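Local coordinates for L-2,4-diaminobutyric acid acetyltransferase (PDB 6SLL), which catalyses transfer of the acetyl group of acetyl-coenzyme A to L-2,4-diaminobutyrate, a step in the biosynthesis of the chemical chaperone ectoine, at the coenzyme A site, the interface of chains A and B and the 2,4-diaminobutyric acid site. Coordinates in Å, arbitrary orientation; residue numbers count along the deposited sequence, not the author numbering. Chains: chain A/B, L-2,4-diaminobutyric acid acetyltransferase.

Contact 1: the coenzyme A site. Residues chain A 41-42, 91-93, 98-104, 130, 132-133, 135-136. With COA (coenzyme A), chain C.
A:Asn130 holds CG anti to its backbone N (chi1 -167°), and A:Ser41 sets OG in the crowded position between N and the carbonyl carbon (chi1 63°), so the two side chains converge on one amide of coenzyme A. A:Ser41 OG accepts from coenzyme A N4P, an amide nitrogen of the pantetheine arm, at 2.7 Å, while A:Asn130 ND2 donates to the carbonyl oxygen O5P of coenzyme A at 2.9 Å. The other end of the A:Asn130 amide is used too: OD1 accepts from A:Ser133 N, which helps to set the rotation of the amide, although this donor comes from above the carbonyl plane. Further along the arm, A:Val93 N donates to coenzyme A O9P, a pantetheine carbonyl oxygen, at 2.9 Å, in the strand-like manner typical of GNAT enzymes. A:Arg98 runs out extended from CG to NE and grips A:Val93 O side-on with NE and NH2, laying one face of its guanidinium over coenzyme A C7P. Main-chain N-H groups of A:Arg99, A:Gly101, A:Ala103 and A:Lys104 donate to the diphosphate oxygens of coenzyme A. Of these, A:Arg99 N reaches coenzyme A O4A at 2.8 Å. A:Lys104 NZ forms a salt bridge to coenzyme A O7A of the 3'-phosphate at 3.2 Å. A:Ala132 CB sits over the five-membered ring of adenine. The phosphate loop is the GNAT Arg-X-X-Gly-X-Ala motif, between strand 85-93 and the start of helix 102-111, with helix 131-144 along the opposite flank.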
loop_
_atom_site.group_PDB
_atom_site.type_symbol
_atom_site.label_atom_id
_atom_site.label_comp_id
_atom_site.label_asym_id
_atom_site.label_seq_id
_atom_site.Cartn_x
_atom_site.Cartn_y
_atom_site.Cartn_z
ATOM N N SER A 41 -4.524 -18.184 1.476
ATOM C CA SER A 41 -3.619 -18.318 0.350
ATOM C C SER A 41 -3.113 -16.985 -0.264
ATOM O O SER A 41 -2.555 -17.024 -1.352
ATOM C CB SER A 41 -4.244 -19.176 -0.718
ATOM O OG SER A 41 -5.423 -18.535 -1.199
ATOM N N LEU A 42 -3.451 -15.871 0.182
ATOM C CA LEU A 42 -2.935 -14.558 -0.177
ATOM C C LEU A 42 -2.071 -14.158 0.940
ATOM O O LEU A 42 -2.216 -14.501 2.088
ATOM C CB LEU A 42 -4.077 -13.620 -0.447
ATOM C CG LEU A 42 -4.905 -13.791 -1.646
ATOM C CD1 LEU A 42 -6.184 -12.998 -1.645
ATOM C CD2 LEU A 42 -4.136 -13.374 -2.898
ATOM N N VAL A 91 -6.517 -9.949 -5.617
ATOM C CA VAL A 91 -7.856 -10.314 -6.039
ATOM C C VAL A 91 -8.319 -11.508 -5.215
ATOM O O VAL A 91 -7.594 -12.513 -5.152
ATOM C CB VAL A 91 -7.940 -10.676 -7.539
ATOM C CG1 VAL A 91 -9.380 -10.924 -7.942
ATOM C CG2 VAL A 91 -7.281 -9.655 -8.432
ATOM N N ALA A 92 -9.453 -11.367 -4.537
ATOM C CA ALA A 92 -9.949 -12.451 -3.678
ATOM C C ALA A 92 -11.404 -12.636 -3.884
ATOM O O ALA A 92 -12.164 -11.622 -3.899
ATOM C CB ALA A 92 -9.696 -12.132 -2.242
ATOM N N VAL A 93 -11.875 -13.879 -3.979
ATOM C CA VAL A 93 -13.301 -14.238 -3.979
ATOM C C VAL A 93 -13.496 -15.315 -2.981
ATOM O O VAL A 93 -12.686 -16.293 -2.892
ATOM C CB VAL A 93 -13.787 -14.642 -5.400
ATOM C CG1 VAL A 93 -15.187 -15.195 -5.342
ATOM C CG2 VAL A 93 -13.726 -13.476 -6.337
ATOM N N ARG A 98 -16.922 -18.805 -5.601
ATOM C CA ARG A 98 -15.999 -18.935 -6.699
ATOM C C ARG A 98 -16.573 -19.578 -7.956
ATOM O O ARG A 98 -17.641 -20.305 -7.841
ATOM C CB ARG A 98 -14.706 -19.661 -6.283
ATOM C CG ARG A 98 -13.799 -18.831 -5.375
ATOM C CD ARG A 98 -12.588 -19.594 -4.883
ATOM N NE ARG A 98 -11.949 -18.825 -3.866
ATOM C CZ ARG A 98 -11.231 -19.352 -2.900
ATOM N NH1 ARG A 98 -10.812 -20.642 -2.964
ATOM N NH2 ARG A 98 -10.956 -18.644 -1.857
ATOM N N ARG A 99 -16.030 -19.298 -9.088
ATOM C CA ARG A 99 -16.414 -19.870 -10.360
ATOM C C ARG A 99 -17.800 -19.480 -10.794
ATOM O O ARG A 99 -18.520 -20.195 -11.489
ATOM C CB ARG A 99 -16.216 -21.410 -10.422
ATOM C CG ARG A 99 -14.935 -21.891 -9.869
ATOM C CD ARG A 99 -14.661 -23.314 -10.171
ATOM N NE ARG A 99 -14.388 -23.457 -11.624
ATOM C CZ ARG A 99 -14.085 -24.612 -12.166
ATOM N NH1 ARG A 99 -13.946 -25.777 -11.453
ATOM N NH2 ARG A 99 -13.856 -24.614 -13.454
ATOM N N GLN A 100 -18.172 -18.246 -10.449
ATOM C CA GLN A 100 -19.401 -17.584 -10.858
ATOM C C GLN A 100 -19.158 -16.299 -11.708
ATOM O O GLN A 100 -20.099 -15.556 -11.937
ATOM C CB GLN A 100 -20.277 -17.185 -9.576
ATOM C CG GLN A 100 -20.631 -18.281 -8.667
ATOM C CD GLN A 100 -21.518 -17.701 -7.490
ATOM O OE1 GLN A 100 -22.027 -16.440 -7.504
ATOM N NE2 GLN A 100 -21.610 -18.465 -6.458
ATOM N N GLY A 101 -17.900 -15.995 -11.972
ATOM C CA GLY A 101 -17.575 -14.852 -12.758
ATOM C C GLY A 101 -17.411 -13.537 -11.893
ATOM O O GLY A 101 -17.299 -12.519 -12.502
ATOM N N ILE A 102 -17.334 -13.735 -10.588
ATOM C CA ILE A 102 -17.213 -12.480 -9.763
ATOM C C ILE A 102 -15.884 -11.804 -9.980
ATOM O O ILE A 102 -15.809 -10.576 -10.130
ATOM C CB ILE A 102 -17.493 -12.790 -8.314
ATOM C CG1 ILE A 102 -18.919 -13.233 -8.111
ATOM C CG2 ILE A 102 -17.179 -11.606 -7.429
ATOM C CD1 ILE A 102 -19.205 -13.771 -6.764
ATOM N N ALA A 103 -14.761 -12.570 -10.019
ATOM C CA ALA A 103 -13.498 -11.925 -10.285
ATOM C C ALA A 103 -13.449 -11.237 -11.635
ATOM O O ALA A 103 -12.975 -10.093 -11.757
ATOM C CB ALA A 103 -12.311 -12.892 -10.120
ATOM N N LYS A 104 -13.975 -11.911 -12.667
ATOM C CA LYS A 104 -14.030 -11.263 -14.022
ATOM C C LYS A 104 -14.853 -10.012 -13.975
ATOM O O LYS A 104 -14.491 -9.008 -14.632
ATOM C CB LYS A 104 -14.576 -12.258 -15.120
ATOM C CG LYS A 104 -13.617 -13.381 -15.314
ATOM C CD LYS A 104 -14.166 -14.484 -16.225
ATOM C CE LYS A 104 -14.387 -13.902 -17.543
ATOM N NZ LYS A 104 -14.574 -15.009 -18.501
ATOM N N ASN A 130 -1.020 -20.704 -8.939
ATOM C CA ASN A 130 -2.286 -20.046 -8.934
ATOM C C ASN A 130 -2.955 -20.036 -10.268
ATOM O O ASN A 130 -3.032 -19.041 -10.991
ATOM C CB ASN A 130 -2.128 -18.741 -8.405
ATOM C CG ASN A 130 -3.386 -18.170 -8.098
ATOM O OD1 ASN A 130 -4.400 -18.682 -8.580
ATOM N ND2 ASN A 130 -3.344 -17.203 -7.304
ATOM N N ALA A 132 -6.055 -20.414 -11.270
ATOM C CA ALA A 132 -7.255 -19.595 -11.497
ATOM C C ALA A 132 -6.887 -18.121 -11.719
ATOM O O ALA A 132 -7.471 -17.491 -12.618
ATOM C CB ALA A 132 -8.224 -19.729 -10.382
ATOM N N SER A 133 -5.961 -17.612 -10.969
ATOM C CA SER A 133 -5.531 -16.232 -11.206
ATOM C C SER A 133 -4.881 -16.071 -12.550
ATOM O O SER A 133 -5.127 -15.070 -13.237
ATOM C CB SER A 133 -4.583 -15.834 -10.138
ATOM O OG SER A 133 -4.091 -14.546 -10.343
ATOM N N ARG A 135 -5.608 -17.754 -15.242
ATOM C CA ARG A 135 -6.716 -17.756 -16.160
ATOM C C ARG A 135 -7.504 -16.431 -16.152
ATOM O O ARG A 135 -7.927 -15.940 -17.209
ATOM C CB ARG A 135 -7.596 -18.935 -15.957
ATOM C CG ARG A 135 -7.106 -20.230 -16.351
ATOM C CD ARG A 135 -6.658 -20.271 -17.778
ATOM N NE ARG A 135 -7.589 -19.632 -18.699
ATOM C CZ ARG A 135 -7.206 -18.937 -19.831
ATOM N NH1 ARG A 135 -5.918 -18.857 -20.188
ATOM N NH2 ARG A 135 -8.200 -18.365 -20.565
ATOM N N LEU A 136 -7.683 -15.856 -14.968
ATOM C CA LEU A 136 -8.378 -14.561 -14.889
ATOM C C LEU A 136 -7.661 -13.550 -15.764
ATOM O O LEU A 136 -8.273 -12.863 -16.602
ATOM C CB LEU A 136 -8.373 -14.085 -13.484
ATOM C CG LEU A 136 -8.937 -12.672 -13.215
ATOM C CD1 LEU A 136 -10.399 -12.547 -13.624
ATOM C CD2 LEU A 136 -8.719 -12.308 -11.775
HETATM N N1A COA C . -10.676 -24.242 -11.698
HETATM C C2A COA C . -10.357 -23.887 -12.979
HETATM N N3A COA C . -10.657 -22.673 -13.556
HETATM C C4A COA C . -10.862 -21.696 -12.578
HETATM C C5A COA C . -11.199 -22.034 -11.239
HETATM C C6A COA C . -10.840 -23.297 -10.755
HETATM N N6A COA C . -11.083 -23.690 -9.482
HETATM N N7A COA C . -11.602 -20.913 -10.571
HETATM C C8A COA C . -11.594 -20.073 -11.587
HETATM N N9A COA C . -11.306 -20.513 -12.772
HETATM C C1B COA C . -11.173 -19.807 -14.010
HETATM C C2B COA C . -12.578 -19.505 -14.732
HETATM O O2B COA C . -13.010 -20.589 -15.564
HETATM C C3B COA C . -12.257 -18.259 -15.510
HETATM O O3B COA C . -11.357 -18.600 -16.590
HETATM P P3B COA C . -12.079 -18.602 -18.053
HETATM O O7A COA C . -12.233 -17.140 -18.356
HETATM O O8A COA C . -10.971 -19.420 -18.853
HETATM O O9A COA C . -13.422 -19.303 -18.041
HETATM C C4B COA C . -11.166 -17.522 -14.629
HETATM O O4B COA C . -10.697 -18.558 -13.731
HETATM C C5B COA C . -11.951 -16.407 -13.763
HETATM O O5B COA C . -13.211 -16.961 -13.280
HETATM P P1A COA C . -14.083 -16.246 -12.161
HETATM O O1A COA C . -14.253 -14.802 -12.500
HETATM O O2A COA C . -15.265 -17.119 -11.912
HETATM O O3A COA C . -13.070 -16.399 -10.936
HETATM P P2A COA C . -13.447 -16.362 -9.372
HETATM O O4A COA C . -13.698 -17.765 -8.916
HETATM O O5A COA C . -14.529 -15.395 -9.105
HETATM O O6A COA C . -12.113 -15.822 -8.717
HETATM C CBP COA C . -9.865 -16.002 -7.919
HETATM C CCP COA C . -10.797 -16.248 -9.059
HETATM C CDP COA C . -8.402 -16.267 -8.347
HETATM C CEP COA C . -9.926 -14.557 -7.430
HETATM C CAP COA C . -10.178 -16.983 -6.806
HETATM O OAP COA C . -9.828 -18.348 -7.193
HETATM C C9P COA C . -9.599 -16.714 -5.479
HETATM O O9P COA C . -9.905 -15.794 -4.748
HETATM N N8P COA C . -8.652 -17.538 -4.995
HETATM C C7P COA C . -8.100 -17.403 -3.640
HETATM C C6P COA C . -6.994 -16.320 -3.644
HETATM C C5P COA C . -5.752 -16.753 -4.390
HETATM O O5P COA C . -5.468 -16.404 -5.526
HETATM N N4P COA C . -4.980 -17.554 -3.686
HETATM C C3P COA C . -3.879 -18.214 -4.150
HETATM C C2P COA C . -4.108 -19.523 -4.877
HETATM S S1P COA C . -4.422 -21.143 -4.174
HETATM O O HOH W 1 -17.084 -16.136 -8.892
HETATM O O HOH W 2 -5.795 -13.900 -6.616
HETATM O O HOH W 3 -10.740 -15.420 -17.352
#

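Contact 2: the interface of chains A and B. Residues chain A 77, 87, 89, 123, 125, 154, 170; chain B 26, 48, 51-52, 55-56.
The phenol oxygen OH of B:Tyr48 is held by at least two bonds, one to A:Thr125 OG1 at 2.6 Å, met tip to tip, and one to a water at 2.9 Å that is itself bound by A:Thr125 N and A:Trp89 O. This is a patch of a two-fold interface between GNAT-family subunits, helix 47-56 of chain B lying against strands of chain A. B:Tyr48 points CG anti to its backbone N (chi1 -172°), which carries the hydroxyl to the edge of the A:Phe87 ring, in its plane. One turn along, B:Leu52 divides its branches: CD1 lies over the face of the A:Trp89 indole, 3.4 Å from CE2, and CD2 touches A:Phe87 CE2 at 3.5 Å. The side chains of B:Tyr56 and A:Phe87 cross at about a right angle, each ring offset over a face of the other, and B:Tyr56 OH donates to A:Glu123 OE2 at 2.6 Å, nearly along the C-O axis of that carboxylate. The edge of A:Phe77 closes on the base of the same tyrosine. On the other flank A:Tyr154 OH donates to B:Asp55 OD2 at 2.7 Å from above the carboxylate plane, and its ring meets B:Tyr48 edge to face, the planes 74° apart.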
loop_
_atom_site.group_PDB
_atom_site.type_symbol
_atom_site.label_atom_id
_atom_site.label_comp_id
_atom_site.label_asym_id
_atom_site.label_seq_id
_atom_site.Cartn_x
_atom_site.Cartn_y
_atom_site.Cartn_z
ATOM N N PHE A 77 -3.792 0.129 -7.987
ATOM C CA PHE A 77 -3.410 1.531 -8.017
ATOM C C PHE A 77 -2.741 1.851 -9.273
ATOM O O PHE A 77 -2.109 0.970 -9.898
ATOM C CB PHE A 77 -2.500 1.912 -6.792
ATOM C CG PHE A 77 -1.264 1.083 -6.672
ATOM C CD1 PHE A 77 -0.133 1.297 -7.413
ATOM C CD2 PHE A 77 -1.235 -0.024 -5.822
ATOM C CE1 PHE A 77 0.989 0.519 -7.325
ATOM C CE2 PHE A 77 -0.082 -0.791 -5.745
ATOM C CZ PHE A 77 1.014 -0.556 -6.488
ATOM N N PHE A 87 -1.459 -1.269 -11.520
ATOM C CA PHE A 87 -0.978 -2.430 -10.835
ATOM C C PHE A 87 -2.134 -3.031 -10.040
ATOM O O PHE A 87 -2.724 -2.377 -9.197
ATOM C CB PHE A 87 0.157 -2.090 -9.853
ATOM C CG PHE A 87 0.736 -3.315 -9.219
ATOM C CD1 PHE A 87 1.660 -4.087 -9.901
ATOM C CD2 PHE A 87 0.349 -3.704 -7.946
ATOM C CE1 PHE A 87 2.164 -5.214 -9.292
ATOM C CE2 PHE A 87 0.948 -4.872 -7.386
ATOM C CZ PHE A 87 1.817 -5.592 -8.116
ATOM N N TRP A 89 -2.992 -5.555 -7.267
ATOM C CA TRP A 89 -2.310 -6.118 -6.118
ATOM C C TRP A 89 -2.909 -7.419 -5.643
ATOM O O TRP A 89 -2.256 -8.466 -5.754
ATOM C CB TRP A 89 -2.248 -5.046 -5.038
ATOM C CG TRP A 89 -1.473 -5.379 -3.813
ATOM C CD1 TRP A 89 -0.841 -6.507 -3.449
ATOM C CD2 TRP A 89 -1.287 -4.504 -2.710
ATOM N NE1 TRP A 89 -0.301 -6.362 -2.201
ATOM C CE2 TRP A 89 -0.532 -5.132 -1.725
ATOM C CE3 TRP A 89 -1.655 -3.131 -2.491
ATOM C CZ2 TRP A 89 -0.184 -4.509 -0.544
ATOM C CZ3 TRP A 89 -1.260 -2.529 -1.317
ATOM C CH2 TRP A 89 -0.529 -3.229 -0.364
ATOM N N GLU A 123 -0.364 -4.407 -14.790
ATOM C CA GLU A 123 0.698 -5.247 -14.189
ATOM C C GLU A 123 0.178 -5.959 -12.975
ATOM O O GLU A 123 -0.563 -5.365 -12.197
ATOM C CB GLU A 123 1.943 -4.316 -13.784
ATOM C CG GLU A 123 2.798 -3.944 -14.967
ATOM C CD GLU A 123 3.996 -3.113 -14.612
ATOM O OE1 GLU A 123 4.596 -2.620 -15.624
ATOM O OE2 GLU A 123 4.370 -2.948 -13.454
ATOM N N THR A 125 1.302 -9.720 -10.344
ATOM C CA THR A 125 2.127 -10.929 -10.219
ATOM C C THR A 125 1.257 -12.114 -9.932
ATOM O O THR A 125 0.269 -12.010 -9.197
ATOM C CB THR A 125 3.265 -10.789 -9.206
ATOM O OG1 THR A 125 2.756 -10.734 -7.875
ATOM C CG2 THR A 125 4.136 -9.593 -9.448
ATOM N N TYR A 154 9.105 -10.952 -8.664
ATOM C CA TYR A 154 9.796 -11.109 -7.392
ATOM C C TYR A 154 10.021 -12.573 -7.147
ATOM O O TYR A 154 9.094 -13.346 -6.854
ATOM C CB TYR A 154 8.996 -10.515 -6.229
ATOM C CG TYR A 154 8.525 -9.082 -6.439
ATOM C CD1 TYR A 154 9.306 -8.104 -6.972
ATOM C CD2 TYR A 154 7.240 -8.701 -6.081
ATOM C CE1 TYR A 154 8.857 -6.816 -7.145
ATOM C CE2 TYR A 154 6.750 -7.437 -6.288
ATOM C CZ TYR A 154 7.570 -6.489 -6.830
ATOM O OH TYR A 154 7.044 -5.179 -7.013
ATOM N N LEU A 170 6.002 -11.347 -12.985
ATOM C CA LEU A 170 5.229 -10.190 -13.390
ATOM C C LEU A 170 4.569 -10.388 -14.729
ATOM O O LEU A 170 5.211 -10.660 -15.728
ATOM C CB LEU A 170 6.187 -8.982 -13.486
ATOM C CG LEU A 170 5.492 -7.672 -13.845
ATOM C CD1 LEU A 170 4.627 -7.178 -12.687
ATOM C CD2 LEU A 170 6.530 -6.606 -14.204
ATOM N N ALA B 26 12.925 -2.676 -4.469
ATOM C CA ALA B 26 12.135 -3.893 -4.195
ATOM C C ALA B 26 12.899 -4.909 -3.357
ATOM O O ALA B 26 12.346 -5.550 -2.459
ATOM C CB ALA B 26 11.625 -4.489 -5.473
ATOM N N TYR B 48 5.703 -8.958 0.809
ATOM C CA TYR B 48 5.338 -8.494 -0.547
ATOM C C TYR B 48 4.969 -7.012 -0.516
ATOM O O TYR B 48 5.331 -6.287 -1.450
ATOM C CB TYR B 48 4.169 -9.361 -1.059
ATOM C CG TYR B 48 3.801 -9.131 -2.488
ATOM C CD1 TYR B 48 2.921 -8.102 -2.828
ATOM C CD2 TYR B 48 4.241 -9.930 -3.501
ATOM C CE1 TYR B 48 2.539 -7.906 -4.110
ATOM C CE2 TYR B 48 3.896 -9.749 -4.805
ATOM C CZ TYR B 48 3.014 -8.759 -5.150
ATOM O OH TYR B 48 2.573 -8.538 -6.426
ATOM N N MET B 51 8.051 -4.984 -0.629
ATOM C CA MET B 51 8.618 -5.030 -1.992
ATOM C C MET B 51 7.895 -4.084 -2.887
ATOM O O MET B 51 8.530 -3.346 -3.670
ATOM C CB MET B 51 8.501 -6.479 -2.541
ATOM C CG MET B 51 9.296 -7.444 -1.832
ATOM S SD MET B 51 9.018 -9.149 -2.417
ATOM C CE MET B 51 9.818 -10.017 -1.087
ATOM N N LEU B 52 6.550 -4.016 -2.816
ATOM C CA LEU B 52 5.788 -3.051 -3.609
ATOM C C LEU B 52 6.160 -1.664 -3.320
ATOM O O LEU B 52 6.258 -0.813 -4.243
ATOM C CB LEU B 52 4.306 -3.141 -3.436
ATOM C CG LEU B 52 3.589 -4.292 -3.886
ATOM C CD1 LEU B 52 2.067 -4.072 -3.698
ATOM C CD2 LEU B 52 3.859 -4.588 -5.379
ATOM N N ASP B 55 9.318 -0.881 -4.924
ATOM C CA ASP B 55 9.244 -0.867 -6.359
ATOM C C ASP B 55 8.451 0.319 -6.855
ATOM O O ASP B 55 8.988 1.252 -7.439
ATOM C CB ASP B 55 8.628 -2.175 -6.808
ATOM C CG ASP B 55 8.592 -2.386 -8.275
ATOM O OD1 ASP B 55 8.733 -1.387 -9.028
ATOM O OD2 ASP B 55 8.511 -3.628 -8.612
ATOM N N TYR B 56 7.166 0.374 -6.576
ATOM C CA TYR B 56 6.238 1.373 -7.167
ATOM C C TYR B 56 6.247 2.700 -6.433
ATOM O O TYR B 56 5.907 3.712 -7.067
ATOM C CB TYR B 56 4.852 0.767 -7.243
ATOM C CG TYR B 56 4.717 -0.372 -8.178
ATOM C CD1 TYR B 56 4.480 -0.165 -9.515
ATOM C CD2 TYR B 56 4.843 -1.665 -7.763
ATOM C CE1 TYR B 56 4.456 -1.201 -10.414
ATOM C CE2 TYR B 56 4.831 -2.737 -8.648
ATOM C CZ TYR B 56 4.629 -2.481 -9.984
ATOM O OH TYR B 56 4.610 -3.541 -10.885
HETATM O O HOH W 4 0.117 -8.536 -7.888
#

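Contact 3: the 2,4-diaminobutyric acid site. Residues chain A 42-43, 89-90, 125, 168; chain B 48. With DAB (2,4-diaminobutyric acid), chain D.
At A:Trp89 strand 85-93 departs from regular beta geometry (phi -86°, psi -68°), the bulge characteristic of the GNAT fold, and its carbonyl O turns to ND, the gamma-amino nitrogen of 2,4-diaminobutyric acid, at 2.9 Å. A:Thr125 O accepts from ND of 2,4-diaminobutyric acid at 3.0 Å in the plane of its carbonyl, and two waters also bind ND. The alpha-amino N of 2,4-diaminobutyric acid lies between two carboxylates: A:Asp43 OD2 receives it with the anti lone pair at 2.9 Å, and A:Glu168 OE2 from above its plane at 2.7 Å. These paired acids are likely to stabilise a charged ammonium. A:Glu168, bent at chi2, has its other oxygen, OE1, bound by A:Thr125 OG1, which holds the carboxylate in position. The carboxylate O of 2,4-diaminobutyric acid accepts from A:Asp43 N at 3.0 Å and from A:Gln90 NE2 at 3.0 Å; that amide also donates to A:Asp43 O, so its rotation is fixed. B:Tyr48 closes the pocket from the neighbouring chain, with CA of 2,4-diaminobutyric acid over the centre of the ring face and B:Tyr48 CZ 3.4 Å from CB of 2,4-diaminobutyric acid. An alanine in place of B:Tyr48 would remove this ring and hydroxyl, and would probably loosen the substrate's carbon chain and the water near ND. The site thus recognises both ends of the substrate and presents the gamma-amine, the group to be acetylated, between the carbonyls of strands 85-93 and 121-125.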
loop_
_atom_site.group_PDB
_atom_site.type_symbol
_atom_site.label_atom_id
_atom_site.label_comp_id
_atom_site.label_asym_id
_atom_site.label_seq_id
_atom_site.Cartn_x
_atom_site.Cartn_y
_atom_site.Cartn_z
ATOM N N LEU A 42 -3.451 -15.871 0.182
ATOM C CA LEU A 42 -2.935 -14.558 -0.177
ATOM C C LEU A 42 -2.071 -14.158 0.940
ATOM O O LEU A 42 -2.216 -14.501 2.088
ATOM C CB LEU A 42 -4.077 -13.620 -0.447
ATOM C CG LEU A 42 -4.905 -13.791 -1.646
ATOM C CD1 LEU A 42 -6.184 -12.998 -1.645
ATOM C CD2 LEU A 42 -4.136 -13.374 -2.898
ATOM N N ASP A 43 -1.153 -13.261 0.592
ATOM C CA ASP A 43 -0.265 -12.609 1.597
ATOM C C ASP A 43 -1.154 -11.682 2.423
ATOM O O ASP A 43 -1.751 -10.775 1.869
ATOM C CB ASP A 43 0.897 -11.894 0.845
ATOM C CG ASP A 43 2.011 -12.815 0.400
ATOM O OD1 ASP A 43 2.643 -13.440 1.271
ATOM O OD2 ASP A 43 2.216 -12.984 -0.819
ATOM N N TRP A 89 -2.992 -5.555 -7.267
ATOM C CA TRP A 89 -2.310 -6.118 -6.118
ATOM C C TRP A 89 -2.909 -7.419 -5.643
ATOM O O TRP A 89 -2.256 -8.466 -5.754
ATOM C CB TRP A 89 -2.248 -5.046 -5.038
ATOM C CG TRP A 89 -1.473 -5.379 -3.813
ATOM C CD1 TRP A 89 -0.841 -6.507 -3.449
ATOM C CD2 TRP A 89 -1.287 -4.504 -2.710
ATOM N NE1 TRP A 89 -0.301 -6.362 -2.201
ATOM C CE2 TRP A 89 -0.532 -5.132 -1.725
ATOM C CE3 TRP A 89 -1.655 -3.131 -2.491
ATOM C CZ2 TRP A 89 -0.184 -4.509 -0.544
ATOM C CZ3 TRP A 89 -1.260 -2.529 -1.317
ATOM C CH2 TRP A 89 -0.529 -3.229 -0.364
ATOM N N GLN A 90 -4.131 -7.392 -5.101
ATOM C CA GLN A 90 -4.773 -8.601 -4.629
ATOM C C GLN A 90 -6.154 -8.747 -5.236
ATOM O O GLN A 90 -6.929 -7.752 -5.315
ATOM C CB GLN A 90 -4.867 -8.645 -3.119
ATOM C CG GLN A 90 -3.508 -8.771 -2.467
ATOM C CD GLN A 90 -3.517 -8.863 -0.964
ATOM O OE1 GLN A 90 -4.077 -8.017 -0.249
ATOM N NE2 GLN A 90 -2.874 -9.885 -0.471
ATOM N N THR A 125 1.302 -9.720 -10.344
ATOM C CA THR A 125 2.127 -10.929 -10.219
ATOM C C THR A 125 1.257 -12.114 -9.932
ATOM O O THR A 125 0.269 -12.010 -9.197
ATOM C CB THR A 125 3.265 -10.789 -9.206
ATOM O OG1 THR A 125 2.756 -10.734 -7.875
ATOM C CG2 THR A 125 4.136 -9.593 -9.448
ATOM N N GLU A 168 6.878 -14.826 -7.769
ATOM C CA GLU A 168 5.814 -13.919 -8.156
ATOM C C GLU A 168 6.179 -13.283 -9.472
ATOM O O GLU A 168 6.544 -12.101 -9.537
ATOM C CB GLU A 168 5.626 -12.883 -7.075
ATOM C CG GLU A 168 5.019 -13.404 -5.805
ATOM C CD GLU A 168 3.491 -13.514 -5.778
ATOM O OE1 GLU A 168 2.841 -13.163 -6.775
ATOM O OE2 GLU A 168 2.970 -13.954 -4.728
ATOM N N TYR B 48 5.703 -8.958 0.809
ATOM C CA TYR B 48 5.338 -8.494 -0.547
ATOM C C TYR B 48 4.969 -7.012 -0.516
ATOM O O TYR B 48 5.331 -6.287 -1.450
ATOM C CB TYR B 48 4.169 -9.361 -1.059
ATOM C CG TYR B 48 3.801 -9.131 -2.488
ATOM C CD1 TYR B 48 2.921 -8.102 -2.828
ATOM C CD2 TYR B 48 4.241 -9.930 -3.501
ATOM C CE1 TYR B 48 2.539 -7.906 -4.110
ATOM C CE2 TYR B 48 3.896 -9.749 -4.805
ATOM C CZ TYR B 48 3.014 -8.759 -5.150
ATOM O OH TYR B 48 2.573 -8.538 -6.426
HETATM N N DAB D . 0.840 -12.968 -3.339
HETATM C CA DAB D . 0.728 -11.498 -3.499
HETATM C C DAB D . -0.252 -10.937 -2.467
HETATM O O DAB D . -1.072 -11.720 -1.972
HETATM C CB DAB D . 0.449 -11.038 -4.920
HETATM C CG DAB D . -0.907 -11.357 -5.350
HETATM N ND DAB D . -1.058 -10.910 -6.791
HETATM O OXT DAB D . -0.214 -9.726 -2.296
HETATM O O HOH W 5 0.117 -8.536 -7.888
HETATM O O HOH W 6 0.445 -8.399 -0.135
HETATM O O HOH W 7 -2.909 -11.126 -9.156
#

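Substrate and cofactor sites adjoin: the C-alpha centres of contacts 1 and 3 are about 13 Å apart, with A:Leu42 common to both and strand 85-93 running through each. The C-alpha centres of contacts 2 and 3 are about 8 Å apart, and the two share A:Trp89, A:Thr125 and B:Tyr48, but the centre of contact 2 is about 19 Å from that of contact 1. The interface therefore helps to build the substrate pocket, which suggests that the dimer is the functional unit. The thiol S1P of coenzyme A stands well away from ND of 2,4-diaminobutyric acid, so this complex does not show the thiol in position for acetyl transfer.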